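Local coordinates for putative uncharacterized protein (Desulfitobacterium hafniense, PDB 4JGI) that binds methylcobalamin and is probably the corrinoid-carrying component of an O-demethylase system, at residues 106-111 against 197-202; 47-52 against 61-66; 131-136 against 161-166. One frame throughout, in Å; residues are numbered along the deposited sequence.

In the fold
Interaction 1 joins two helices of the Rossmann-like part that holds the cobalamin, and interaction 2 two helices of the N-terminal part; the two contacts touch, their centres about 9 Å apart, Ile-108 packing on Leu-63 and Ile-64, and so bring the parts together. Interaction 3 lies away from the cofactor, its centre about 22 Å from that of interaction 1, and joins two other helices of the Rossmann-like part. The first two are wholly buried, whereas in the third Ala-163 is partly exposed. All three are apolar across the interface. Interactions 2 and 3 are methyl-to-methyl; interaction 1 adds a phenylalanine edge against main chain and an asparagine helix cap beside the cofactor.

Interaction 1. Residues 106-111 against 197-202; sequences KNIFRT and TNAADG
The backbones of 106-111 and 197-202 come close where Phe-109 faces Ala-199, their CA atoms 4.9 Å apart, so that helix 104-115 lies against the first turn of helix 199-209. The small side chain of Ala-199 makes this possible: its CB points into the other helix and rests on Ile-108 CG2 at 3.8 Å and, a little farther off, on Phe-109 CB. Phe-109 has CG trans to its main-chain N (chi1 175°), which lays the ring alongside that turn. It meets the turn by its edge. Ala-199 O lies in the ring plane, 3.7 Å from Phe-109 CD1, and Gly-202 C is 3.9 Å from Phe-109 CE1; the ring edge runs along bare backbone because Gly-202 has no side chain. The Phe-109 side chain also packs on Val-203 and Cys-206 and, from the sheet, Leu-94.

The start of the 199-202 turn is fixed by Asn-198, the N-cap: its OD1 accepts from Asp-201 N at 3.0 Å, the donor standing above the amide plane, and weakly from Ala-200 N. Asp-201 OD2 in turn takes Thr-197 N at 3.0 Å. Asn-198 ND2 and Thr-197 OG1 both bond to Asp-54 of the N-terminal helices.

Ala-199 N donates a hydrogen bond to cobalamin O8R, at the helix N-terminus. Apolar contacts therefore set the position of this turn against helix 104-115, while Asn-198 caps the turn and the backbone N-H of Ala-199 binds the cofactor.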
ATOM      1  N   LYS A 106       0.311  -9.736  -0.015  1.00 16.42           N
ATOM      2  CA  LYS A 106       1.369  -8.793  -0.419  1.00 15.67           C
ATOM      3  C   LYS A 106       0.990  -8.197  -1.738  1.00 15.23           C
ATOM      4  O   LYS A 106       1.198  -7.013  -1.961  1.00 16.91           O
ATOM      5  CB  LYS A 106       2.702  -9.564  -0.518  1.00 16.50           C
ATOM      6  CG  LYS A 106       3.835  -8.698  -1.081  1.00 21.75           C
ATOM      7  CD  LYS A 106       5.138  -9.425  -1.205  1.00 25.45           C
ATOM      8  CE  LYS A 106       5.170 -10.520  -2.320  1.00 22.10           C
ATOM      9  NZ  LYS A 106       5.167 -10.173  -3.747  1.00 23.44           N
ATOM     10  N   ASN A 107       0.489  -9.022  -2.654  1.00 14.83           N
ATOM     11  CA  ASN A 107       0.167  -8.495  -3.980  1.00 14.27           C
ATOM     12  C   ASN A 107      -1.057  -7.566  -4.022  1.00 14.16           C
ATOM     13  O   ASN A 107      -1.161  -6.696  -4.869  1.00 16.46           O
ATOM     14  CB  ASN A 107       0.075  -9.652  -4.949  1.00 17.13           C
ATOM     15  CG  ASN A 107       1.381 -10.304  -5.216  1.00 22.00           C
ATOM     16  OD1 ASN A 107       2.399  -9.777  -4.921  1.00 22.80           O
ATOM     17  ND2 ASN A 107       1.336 -11.433  -5.848  1.00 24.29           N
ATOM     18  N   ILE A 108      -2.029  -7.807  -3.133  1.00 15.00           N
ATOM     19  CA  ILE A 108      -3.129  -6.865  -2.920  1.00 15.76           C
ATOM     20  C   ILE A 108      -2.602  -5.510  -2.488  1.00 16.76           C
ATOM     21  O   ILE A 108      -2.929  -4.485  -3.063  1.00 17.28           O
ATOM     22  CB  ILE A 108      -4.196  -7.434  -1.938  1.00 16.83           C
ATOM     23  CG1 ILE A 108      -4.829  -8.662  -2.534  1.00 18.00           C
ATOM     24  CG2 ILE A 108      -5.193  -6.383  -1.591  1.00 17.90           C
ATOM     25  CD1 ILE A 108      -5.790  -9.382  -1.587  1.00 20.60           C
ATOM     26  N   PHE A 109      -1.691  -5.508  -1.534  1.00 15.48           N
ATOM     27  CA  PHE A 109      -1.038  -4.297  -1.133  1.00 17.35           C
ATOM     28  C   PHE A 109      -0.221  -3.663  -2.235  1.00 14.68           C
ATOM     29  O   PHE A 109      -0.335  -2.453  -2.417  1.00 16.38           O
ATOM     30  CB  PHE A 109      -0.209  -4.572   0.115  1.00 15.28           C
ATOM     31  CG  PHE A 109       0.609  -3.381   0.541  1.00 16.12           C
ATOM     32  CD1 PHE A 109       0.001  -2.282   1.187  1.00 17.09           C
ATOM     33  CD2 PHE A 109       1.937  -3.298   0.277  1.00 16.72           C
ATOM     34  CE1 PHE A 109       0.749  -1.128   1.502  1.00 17.80           C
ATOM     35  CE2 PHE A 109       2.663  -2.178   0.630  1.00 18.56           C
ATOM     36  CZ  PHE A 109       2.080  -1.096   1.262  1.00 18.06           C
ATOM     37  N   ARG A 110       0.533  -4.444  -2.982  1.00 14.80           N
ATOM     38  CA  ARG A 110       1.310  -3.936  -4.073  1.00 16.65           C
ATOM     39  C   ARG A 110       0.401  -3.189  -5.047  1.00 15.71           C
ATOM     40  O   ARG A 110       0.716  -2.072  -5.498  1.00 16.52           O
ATOM     41  CB  ARG A 110       2.027  -5.106  -4.798  1.00 16.51           C
ATOM     42  CG  ARG A 110       2.812  -4.664  -5.990  1.00 20.91           C
ATOM     43  CD  ARG A 110       3.305  -5.871  -6.764  1.00 23.18           C
ATOM     44  NE  ARG A 110       2.209  -6.656  -7.327  1.00 27.33           N
ATOM     45  CZ  ARG A 110       2.282  -7.916  -7.776  1.00 26.60           C
ATOM     46  NH1 ARG A 110       3.356  -8.662  -7.615  1.00 27.96           N
ATOM     47  NH2 ARG A 110       1.186  -8.478  -8.305  1.00 29.28           N
ATOM     48  N   THR A 111      -0.762  -3.764  -5.380  1.00 16.07           N
ATOM     49  CA  THR A 111      -1.650  -3.142  -6.364  1.00 17.20           C
ATOM     50  C   THR A 111      -2.170  -1.819  -5.770  1.00 15.28           C
ATOM     51  O   THR A 111      -2.197  -0.819  -6.499  1.00 18.03           O
ATOM     52  CB  THR A 111      -2.798  -4.073  -6.715  1.00 19.81           C
ATOM     53  OG1 THR A 111      -2.224  -5.306  -7.235  1.00 20.81           O
ATOM     54  CG2 THR A 111      -3.765  -3.392  -7.701  1.00 18.85           C
ATOM     55  N   THR A 197      -3.719  -3.717   9.352  1.00 30.83           N
ATOM     56  CA  THR A 197      -4.870  -4.667   9.559  1.00 35.78           C
ATOM     57  C   THR A 197      -5.338  -5.354   8.229  1.00 31.30           C
ATOM     58  O   THR A 197      -5.814  -6.490   8.149  1.00 44.34           O
ATOM     59  CB  THR A 197      -6.050  -3.937  10.213  1.00 37.71           C
ATOM     60  OG1 THR A 197      -6.453  -2.836   9.388  1.00 37.40           O
ATOM     61  CG2 THR A 197      -5.626  -3.420  11.624  1.00 33.73           C
ATOM     62  N   ASN A 198      -5.131  -4.633   7.171  1.00 28.51           N
ATOM     63  CA  ASN A 198      -5.528  -5.017   5.895  1.00 19.19           C
ATOM     64  C   ASN A 198      -4.772  -4.102   4.954  1.00 20.78           C
ATOM     65  O   ASN A 198      -4.186  -3.097   5.384  1.00 21.68           O
ATOM     66  CB  ASN A 198      -7.016  -5.007   5.639  1.00 24.36           C
ATOM     67  CG  ASN A 198      -7.593  -3.637   5.681  1.00 22.43           C
ATOM     68  OD1 ASN A 198      -7.278  -2.821   4.836  1.00 21.93           O
ATOM     69  ND2 ASN A 198      -8.465  -3.359   6.691  1.00 25.85           N
ATOM     70  N   ALA A 199      -4.731  -4.443   3.705  1.00 16.80           N
ATOM     71  CA  ALA A 199      -3.905  -3.771   2.773  1.00 15.64           C
ATOM     72  C   ALA A 199      -4.270  -2.304   2.588  1.00 18.21           C
ATOM     73  O   ALA A 199      -3.393  -1.454   2.368  1.00 17.11           O
ATOM     74  CB  ALA A 199      -3.939  -4.462   1.431  1.00 18.71           C
ATOM     75  N   ALA A 200      -5.553  -2.006   2.675  1.00 17.69           N
ATOM     76  CA  ALA A 200      -5.967  -0.602   2.537  1.00 18.41           C
ATOM     77  C   ALA A 200      -5.522   0.240   3.768  1.00 18.48           C
ATOM     78  O   ALA A 200      -5.067   1.382   3.590  1.00 19.54           O
ATOM     79  CB  ALA A 200      -7.470  -0.565   2.328  1.00 20.50           C
ATOM     80  N   ASP A 201      -5.650  -0.350   4.960  1.00 18.32           N
ATOM     81  CA  ASP A 201      -5.079   0.287   6.138  1.00 21.22           C
ATOM     82  C   ASP A 201      -3.583   0.503   5.980  1.00 22.17           C
ATOM     83  O   ASP A 201      -3.034   1.549   6.334  1.00 19.67           O
ATOM     84  CB  ASP A 201      -5.334  -0.578   7.353  1.00 21.86           C
ATOM     85  CG  ASP A 201      -4.774   0.005   8.625  1.00 32.30           C
ATOM     86  OD1 ASP A 201      -5.265   1.076   9.008  1.00 36.55           O
ATOM     87  OD2 ASP A 201      -3.917  -0.683   9.275  1.00 34.68           O
ATOM     88  N   GLY A 202      -2.877  -0.485   5.379  1.00 18.25           N
ATOM     89  CA  GLY A 202      -1.443  -0.315   5.175  1.00 20.45           C
ATOM     90  C   GLY A 202      -1.125   0.856   4.270  1.00 18.06           C
ATOM     91  O   GLY A 202      -0.148   1.619   4.496  1.00 18.80           O
TER

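Interaction 2. Residues 47-52 against 61-66; sequences TKVGER and GDLIFA
A small apolar contact between consecutive helices, Val-49 against Leu-63 and Ala-66, holds helix 32-54 to helix 60-77 in the N-terminal helical part of the chain. The closest CA atoms, those of Val-49 and Leu-63, are 7.4 Å apart. One methyl does the touching: Val-49 CG1, set trans to the backbone N (chi1 178°), reaches across to Leu-63 CD2 and, also at 4.0 Å, to Ala-66 CB. As Leu-63 and Ala-66 are three residues apart, the methyl meets neighbouring turns of the other helix. Leu-63 and Val-49 pass alongside each other in opposite directions, and it is the CD2 branch of the leucine that makes the touch. The two segments run in roughly opposite directions and belong to a four-helix array that in relatives such as methionine synthase forms the cap domain of the cobalamin module. Here Leu-63 touches the bound cobalamin itself, and also packs on Ile-108 and Met-112 of helix 104-115. Ala-66 also touches Met-11 and Met-46. Farther along, Arg-52 forms salt bridges with Glu-57 in the connection between the helices and with Asp-13 just past helix 4-12.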
ATOM      1  N   THR A  47      -9.447   4.192   2.008  1.00 20.08           N
ATOM      2  CA  THR A  47      -9.438   4.020   3.421  1.00 20.99           C
ATOM      3  C   THR A  47     -10.757   3.499   3.963  1.00 23.42           C
ATOM      4  O   THR A  47     -10.818   2.616   4.834  1.00 23.09           O
ATOM      5  CB  THR A  47      -8.929   5.251   4.115  1.00 21.68           C
ATOM      6  OG1 THR A  47      -7.558   5.479   3.742  1.00 27.42           O
ATOM      7  CG2 THR A  47      -9.047   5.118   5.594  1.00 30.51           C
ATOM      8  N   LYS A  48     -11.820   4.033   3.422  1.00 21.26           N
ATOM      9  CA  LYS A  48     -13.177   3.583   3.795  1.00 22.80           C
ATOM     10  C   LYS A  48     -13.448   2.101   3.361  1.00 19.88           C
ATOM     11  O   LYS A  48     -14.073   1.341   4.065  1.00 20.76           O
ATOM     12  CB  LYS A  48     -14.209   4.565   3.207  1.00 23.89           C
ATOM     13  CG  LYS A  48     -14.222   5.935   3.895  1.00 25.49           C
ATOM     14  CD  LYS A  48     -15.101   6.946   3.108  1.00 33.54           C
ATOM     15  CE  LYS A  48     -14.811   8.435   3.353  1.00 49.85           C
ATOM     16  NZ  LYS A  48     -14.977   8.854   4.787  1.00 43.71           N
ATOM     17  N   VAL A  49     -12.911   1.652   2.210  1.00 19.48           N
ATOM     18  CA  VAL A  49     -12.914   0.231   1.836  1.00 19.03           C
ATOM     19  C   VAL A  49     -12.263  -0.600   2.915  1.00 20.70           C
ATOM     20  O   VAL A  49     -12.847  -1.609   3.346  1.00 20.84           O
ATOM     21  CB  VAL A  49     -12.242  -0.001   0.480  1.00 20.48           C
ATOM     22  CG1 VAL A  49     -12.222  -1.468   0.144  1.00 23.95           C
ATOM     23  CG2 VAL A  49     -13.036   0.714  -0.625  1.00 22.29           C
ATOM     24  N   GLY A  50     -11.113  -0.165   3.397  1.00 20.99           N
ATOM     25  CA  GLY A  50     -10.511  -0.900   4.471  1.00 22.08           C
ATOM     26  C   GLY A  50     -11.322  -0.969   5.742  1.00 23.74           C
ATOM     27  O   GLY A  50     -11.373  -2.026   6.363  1.00 22.45           O
ATOM     28  N   GLU A  51     -11.967   0.141   6.088  1.00 21.84           N
ATOM     29  CA  GLU A  51     -12.808   0.164   7.287  1.00 22.87           C
ATOM     30  C   GLU A  51     -13.983  -0.856   7.142  1.00 23.19           C
ATOM     31  O   GLU A  51     -14.333  -1.589   8.047  1.00 24.69           O
ATOM     32  CB  GLU A  51     -13.383   1.574   7.478  1.00 25.33           C
ATOM     33  CG  GLU A  51     -12.325   2.549   7.974  1.00 30.92           C
ATOM     34  CD  GLU A  51     -12.709   4.028   7.909  1.00 41.78           C
ATOM     35  OE1 GLU A  51     -13.871   4.388   7.582  1.00 48.51           O
ATOM     36  OE2 GLU A  51     -11.826   4.855   8.208  1.00 41.85           O
ATOM     37  N   ARG A  52     -14.550  -0.918   5.942  1.00 20.82           N
ATOM     38  CA  ARG A  52     -15.634  -1.834   5.600  1.00 21.00           C
ATOM     39  C   ARG A  52     -15.265  -3.309   5.527  1.00 23.30           C
ATOM     40  O   ARG A  52     -16.076  -4.206   5.802  1.00 24.20           O
ATOM     41  CB  ARG A  52     -16.375  -1.330   4.353  1.00 21.30           C
ATOM     42  CG  ARG A  52     -16.978   0.046   4.528  1.00 23.89           C
ATOM     43  CD  ARG A  52     -17.575   0.609   3.295  1.00 25.59           C
ATOM     44  NE  ARG A  52     -18.830  -0.028   2.920  1.00 23.69           N
ATOM     45  CZ  ARG A  52     -19.593   0.475   1.917  1.00 24.91           C
ATOM     46  NH1 ARG A  52     -19.202   1.576   1.254  1.00 24.69           N
ATOM     47  NH2 ARG A  52     -20.724  -0.100   1.567  1.00 28.01           N
ATOM     48  N   GLY A  61     -12.159 -10.427  -1.849  1.00 18.59           N
ATOM     49  CA  GLY A  61     -12.433 -10.025  -3.216  1.00 19.68           C
ATOM     50  C   GLY A  61     -12.603  -8.515  -3.362  1.00 20.46           C
ATOM     51  O   GLY A  61     -12.113  -7.899  -4.349  1.00 17.97           O
ATOM     52  N   ASP A  62     -13.257  -7.860  -2.407  1.00 18.61           N
ATOM     53  CA  ASP A  62     -13.461  -6.431  -2.511  1.00 17.92           C
ATOM     54  C   ASP A  62     -12.148  -5.679  -2.423  1.00 17.14           C
ATOM     55  O   ASP A  62     -11.999  -4.674  -3.058  1.00 16.98           O
ATOM     56  CB  ASP A  62     -14.400  -5.972  -1.407  1.00 20.54           C
ATOM     57  CG  ASP A  62     -15.743  -6.639  -1.553  1.00 23.73           C
ATOM     58  OD1 ASP A  62     -16.342  -6.495  -2.681  1.00 24.34           O
ATOM     59  OD2 ASP A  62     -16.191  -7.403  -0.676  1.00 25.56           O
ATOM     60  N   LEU A  63     -11.204  -6.221  -1.654  1.00 16.45           N
ATOM     61  CA  LEU A  63      -9.917  -5.583  -1.634  1.00 16.59           C
ATOM     62  C   LEU A  63      -9.167  -5.726  -2.981  1.00 17.75           C
ATOM     63  O   LEU A  63      -8.426  -4.818  -3.366  1.00 17.07           O
ATOM     64  CB  LEU A  63      -9.049  -6.076  -0.513  1.00 17.07           C
ATOM     65  CG  LEU A  63      -9.592  -5.930   0.874  1.00 18.28           C
ATOM     66  CD1 LEU A  63      -8.593  -6.548   1.857  1.00 19.86           C
ATOM     67  CD2 LEU A  63      -9.843  -4.518   1.283  1.00 19.10           C
ATOM     68  N   ILE A  64      -9.272  -6.893  -3.623  1.00 17.18           N
ATOM     69  CA  ILE A  64      -8.718  -7.030  -4.925  1.00 15.70           C
ATOM     70  C   ILE A  64      -9.332  -6.007  -5.886  1.00 15.76           C
ATOM     71  O   ILE A  64      -8.645  -5.285  -6.628  1.00 17.97           O
ATOM     72  CB  ILE A  64      -8.936  -8.476  -5.385  1.00 16.73           C
ATOM     73  CG1 ILE A  64      -8.159  -9.424  -4.477  1.00 18.36           C
ATOM     74  CG2 ILE A  64      -8.519  -8.621  -6.881  1.00 18.32           C
ATOM     75  CD1 ILE A  64      -8.456 -10.872  -4.724  1.00 23.91           C
ATOM     76  N   PHE A  65     -10.663  -5.935  -5.855  1.00 15.47           N
ATOM     77  CA  PHE A  65     -11.400  -5.003  -6.684  1.00 16.00           C
ATOM     78  C   PHE A  65     -10.989  -3.554  -6.486  1.00 17.73           C
ATOM     79  O   PHE A  65     -10.756  -2.840  -7.465  1.00 17.88           O
ATOM     80  CB  PHE A  65     -12.906  -5.102  -6.528  1.00 17.18           C
ATOM     81  CG  PHE A  65     -13.522  -6.491  -6.747  1.00 16.73           C
ATOM     82  CD1 PHE A  65     -12.907  -7.523  -7.445  1.00 16.39           C
ATOM     83  CD2 PHE A  65     -14.746  -6.736  -6.202  1.00 16.01           C
ATOM     84  CE1 PHE A  65     -13.516  -8.746  -7.550  1.00 17.08           C
ATOM     85  CE2 PHE A  65     -15.352  -7.936  -6.293  1.00 18.72           C
ATOM     86  CZ  PHE A  65     -14.711  -8.967  -6.937  1.00 18.12           C
ATOM     87  N   ALA A  66     -10.819  -3.168  -5.217  1.00 17.53           N
ATOM     88  CA  ALA A  66     -10.512  -1.812  -4.942  1.00 16.88           C
ATOM     89  C   ALA A  66      -9.238  -1.368  -5.570  1.00 16.46           C
ATOM     90  O   ALA A  66      -9.137  -0.235  -6.103  1.00 17.51           O
ATOM     91  CB  ALA A  66     -10.468  -1.579  -3.428  1.00 18.02           C
TER

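Interaction 3. Residues 131-136 against 161-166; sequences IIVDKV and VDALKA
No ring or other flat group enters the contact of Val-133 and Val-136 with Ala-163 and Leu-164; there are no faces or edges to match, and rounded methyls alone meet. The short helical segments cross at -43°, with axes 9.9 Å apart at closest approach. Val-133 CG2, the branch trans to the carbonyl carbon, sits on Ala-163 CB at 3.8 Å and touches Leu-164 CD2 at 4.0 Å. That same leucine methyl meets Val-136, lying 4.1 Å from its CG1 and equally near its CG2. Leu-164 CD2 thus packs against both valines, one helical turn apart. The two valines receive the leucine differently: Val-133 lies alongside it, pointing the other way, whereas Val-136 meets it nearly at right angles. Ala-163 is partly exposed, the other three touching residues are buried, and Val-136 also packs on Val-144 of the sheet and on Leu-173. Helix 129-139 leads into strand 143-147, and helix 151-166 leads from it to strand 174-178. Such side-by-side packing of successive crossover helices on one side of a parallel sheet is characteristic of the Rossmann-like cobalamin-binding fold.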
ATOM      1  N   ILE A 131      19.369  -9.980   0.433  1.00 18.86           N
ATOM      2  CA  ILE A 131      18.802  -9.415  -0.833  1.00 16.69           C
ATOM      3  C   ILE A 131      17.900  -8.202  -0.598  1.00 17.27           C
ATOM      4  O   ILE A 131      17.930  -7.229  -1.334  1.00 18.13           O
ATOM      5  CB  ILE A 131      18.058 -10.526  -1.597  1.00 17.84           C
ATOM      6  CG1 ILE A 131      19.067 -11.668  -1.920  1.00 28.84           C
ATOM      7  CG2 ILE A 131      17.313  -9.967  -2.803  1.00 18.75           C
ATOM      8  CD1 ILE A 131      19.406 -11.916  -3.272  1.00 34.71           C
ATOM      9  N   ILE A 132      17.047  -8.279   0.427  1.00 15.65           N
ATOM     10  CA  ILE A 132      16.304  -7.099   0.852  1.00 15.98           C
ATOM     11  C   ILE A 132      17.234  -5.919   1.223  1.00 15.67           C
ATOM     12  O   ILE A 132      17.023  -4.829   0.702  1.00 16.58           O
ATOM     13  CB  ILE A 132      15.363  -7.382   2.009  1.00 16.71           C
ATOM     14  CG1 ILE A 132      14.365  -8.581   1.686  1.00 17.44           C
ATOM     15  CG2 ILE A 132      14.628  -6.117   2.486  1.00 17.20           C
ATOM     16  CD1 ILE A 132      13.494  -9.005   2.818  1.00 17.08           C
ATOM     17  N   VAL A 133      18.223  -6.205   2.075  1.00 16.68           N
ATOM     18  CA  VAL A 133      19.131  -5.137   2.458  1.00 18.16           C
ATOM     19  C   VAL A 133      19.897  -4.555   1.274  1.00 16.71           C
ATOM     20  O   VAL A 133      20.015  -3.296   1.123  1.00 19.83           O
ATOM     21  CB  VAL A 133      20.079  -5.606   3.567  1.00 21.28           C
ATOM     22  CG1 VAL A 133      21.185  -4.548   3.835  1.00 24.39           C
ATOM     23  CG2 VAL A 133      19.335  -5.967   4.776  1.00 22.77           C
ATOM     24  N   ASP A 134      20.378  -5.391   0.351  1.00 19.10           N
ATOM     25  CA  ASP A 134      21.019  -4.890  -0.858  1.00 18.10           C
ATOM     26  C   ASP A 134      20.127  -4.003  -1.719  1.00 16.80           C
ATOM     27  O   ASP A 134      20.534  -2.933  -2.225  1.00 19.23           O
ATOM     28  CB  ASP A 134      21.688  -6.025  -1.642  1.00 23.39           C
ATOM     29  CG  ASP A 134      22.985  -6.584  -0.880  1.00 37.02           C
ATOM     30  OD1 ASP A 134      23.469  -5.980   0.128  1.00 43.54           O
ATOM     31  OD2 ASP A 134      23.514  -7.651  -1.233  1.00 50.52           O
ATOM     32  N   LYS A 135      18.833  -4.341  -1.799  1.00 17.71           N
ATOM     33  CA  LYS A 135      17.933  -3.543  -2.553  1.00 17.87           C
ATOM     34  C   LYS A 135      17.688  -2.154  -1.897  1.00 17.78           C
ATOM     35  O   LYS A 135      17.572  -1.179  -2.545  1.00 18.94           O
ATOM     36  CB  LYS A 135      16.588  -4.257  -2.738  1.00 18.20           C
ATOM     37  CG  LYS A 135      15.702  -3.591  -3.792  1.00 19.09           C
ATOM     38  CD  LYS A 135      16.288  -3.722  -5.221  1.00 21.63           C
ATOM     39  CE  LYS A 135      15.319  -3.327  -6.280  1.00 25.47           C
ATOM     40  NZ  LYS A 135      16.004  -3.641  -7.588  1.00 36.64           N
ATOM     41  N   VAL A 136      17.652  -2.131  -0.577  1.00 16.85           N
ATOM     42  CA  VAL A 136      17.484  -0.873   0.168  1.00 16.80           C
ATOM     43  C   VAL A 136      18.707   0.009  -0.069  1.00 18.61           C
ATOM     44  O   VAL A 136      18.554   1.200  -0.340  1.00 19.32           O
ATOM     45  CB  VAL A 136      17.283  -1.158   1.646  1.00 16.84           C
ATOM     46  CG1 VAL A 136      17.386   0.108   2.480  1.00 19.77           C
ATOM     47  CG2 VAL A 136      15.996  -1.866   1.941  1.00 17.31           C
ATOM     48  N   VAL A 161      15.169  -6.273   9.959  1.00 17.91           N
ATOM     49  CA  VAL A 161      15.263  -4.980  10.701  1.00 17.58           C
ATOM     50  C   VAL A 161      16.617  -4.855  11.379  1.00 19.76           C
ATOM     51  O   VAL A 161      17.236  -3.804  11.278  1.00 19.02           O
ATOM     52  CB  VAL A 161      14.125  -4.841  11.711  1.00 18.78           C
ATOM     53  CG1 VAL A 161      14.329  -3.621  12.607  1.00 20.95           C
ATOM     54  CG2 VAL A 161      12.821  -4.741  10.925  1.00 20.05           C
ATOM     55  N   ASP A 162      17.063  -5.946  11.950  1.00 18.76           N
ATOM     56  CA  ASP A 162      18.357  -5.945  12.678  1.00 18.87           C
ATOM     57  C   ASP A 162      19.494  -5.666  11.669  1.00 18.81           C
ATOM     58  O   ASP A 162      20.475  -4.918  11.935  1.00 21.82           O
ATOM     59  CB  ASP A 162      18.610  -7.229  13.368  1.00 23.82           C
ATOM     60  CG  ASP A 162      17.748  -7.386  14.612  1.00 28.86           C
ATOM     61  OD1 ASP A 162      17.142  -6.372  15.039  1.00 30.72           O
ATOM     62  OD2 ASP A 162      17.723  -8.526  15.220  1.00 36.06           O
ATOM     63  N   ALA A 163      19.424  -6.275  10.490  1.00 18.70           N
ATOM     64  CA  ALA A 163      20.400  -6.016   9.429  1.00 21.01           C
ATOM     65  C   ALA A 163      20.396  -4.580   8.924  1.00 20.38           C
ATOM     66  O   ALA A 163      21.397  -4.009   8.655  1.00 22.01           O
ATOM     67  CB  ALA A 163      20.209  -6.955   8.288  1.00 19.46           C
ATOM     68  N   LEU A 164      19.223  -3.978   8.819  1.00 17.51           N
ATOM     69  CA  LEU A 164      19.123  -2.573   8.426  1.00 18.54           C
ATOM     70  C   LEU A 164      19.745  -1.689   9.493  1.00 18.67           C
ATOM     71  O   LEU A 164      20.377  -0.659   9.144  1.00 21.47           O
ATOM     72  CB  LEU A 164      17.674  -2.184   8.156  1.00 18.14           C
ATOM     73  CG  LEU A 164      17.057  -2.916   6.927  1.00 20.64           C
ATOM     74  CD1 LEU A 164      15.546  -2.632   6.980  1.00 21.29           C
ATOM     75  CD2 LEU A 164      17.675  -2.413   5.643  1.00 20.66           C
ATOM     76  N   LYS A 165      19.562  -2.038  10.754  1.00 18.27           N
ATOM     77  CA  LYS A 165      20.184  -1.313  11.870  1.00 22.03           C
ATOM     78  C   LYS A 165      21.730  -1.443  11.766  1.00 23.23           C
ATOM     79  O   LYS A 165      22.456  -0.404  11.877  1.00 23.02           O
ATOM     80  CB  LYS A 165      19.664  -1.810  13.262  1.00 22.06           C
ATOM     81  CG  LYS A 165      18.276  -1.348  13.662  1.00 24.80           C
ATOM     82  CD  LYS A 165      17.806  -1.879  15.058  1.00 36.46           C
ATOM     83  CE  LYS A 165      16.224  -1.999  15.171  1.00 49.52           C
ATOM     84  NZ  LYS A 165      15.312  -2.838  16.190  1.00 41.89           N
ATOM     85  N   ALA A 166      22.233  -2.633  11.509  1.00 22.33           N
ATOM     86  CA  ALA A 166      23.678  -2.844  11.417  1.00 22.06           C
ATOM     87  C   ALA A 166      24.345  -2.074  10.289  1.00 25.19           C
ATOM     88  O   ALA A 166      25.488  -1.631  10.406  1.00 30.22           O
ATOM     89  CB  ALA A 166      23.966  -4.319  11.297  1.00 25.26           C
TER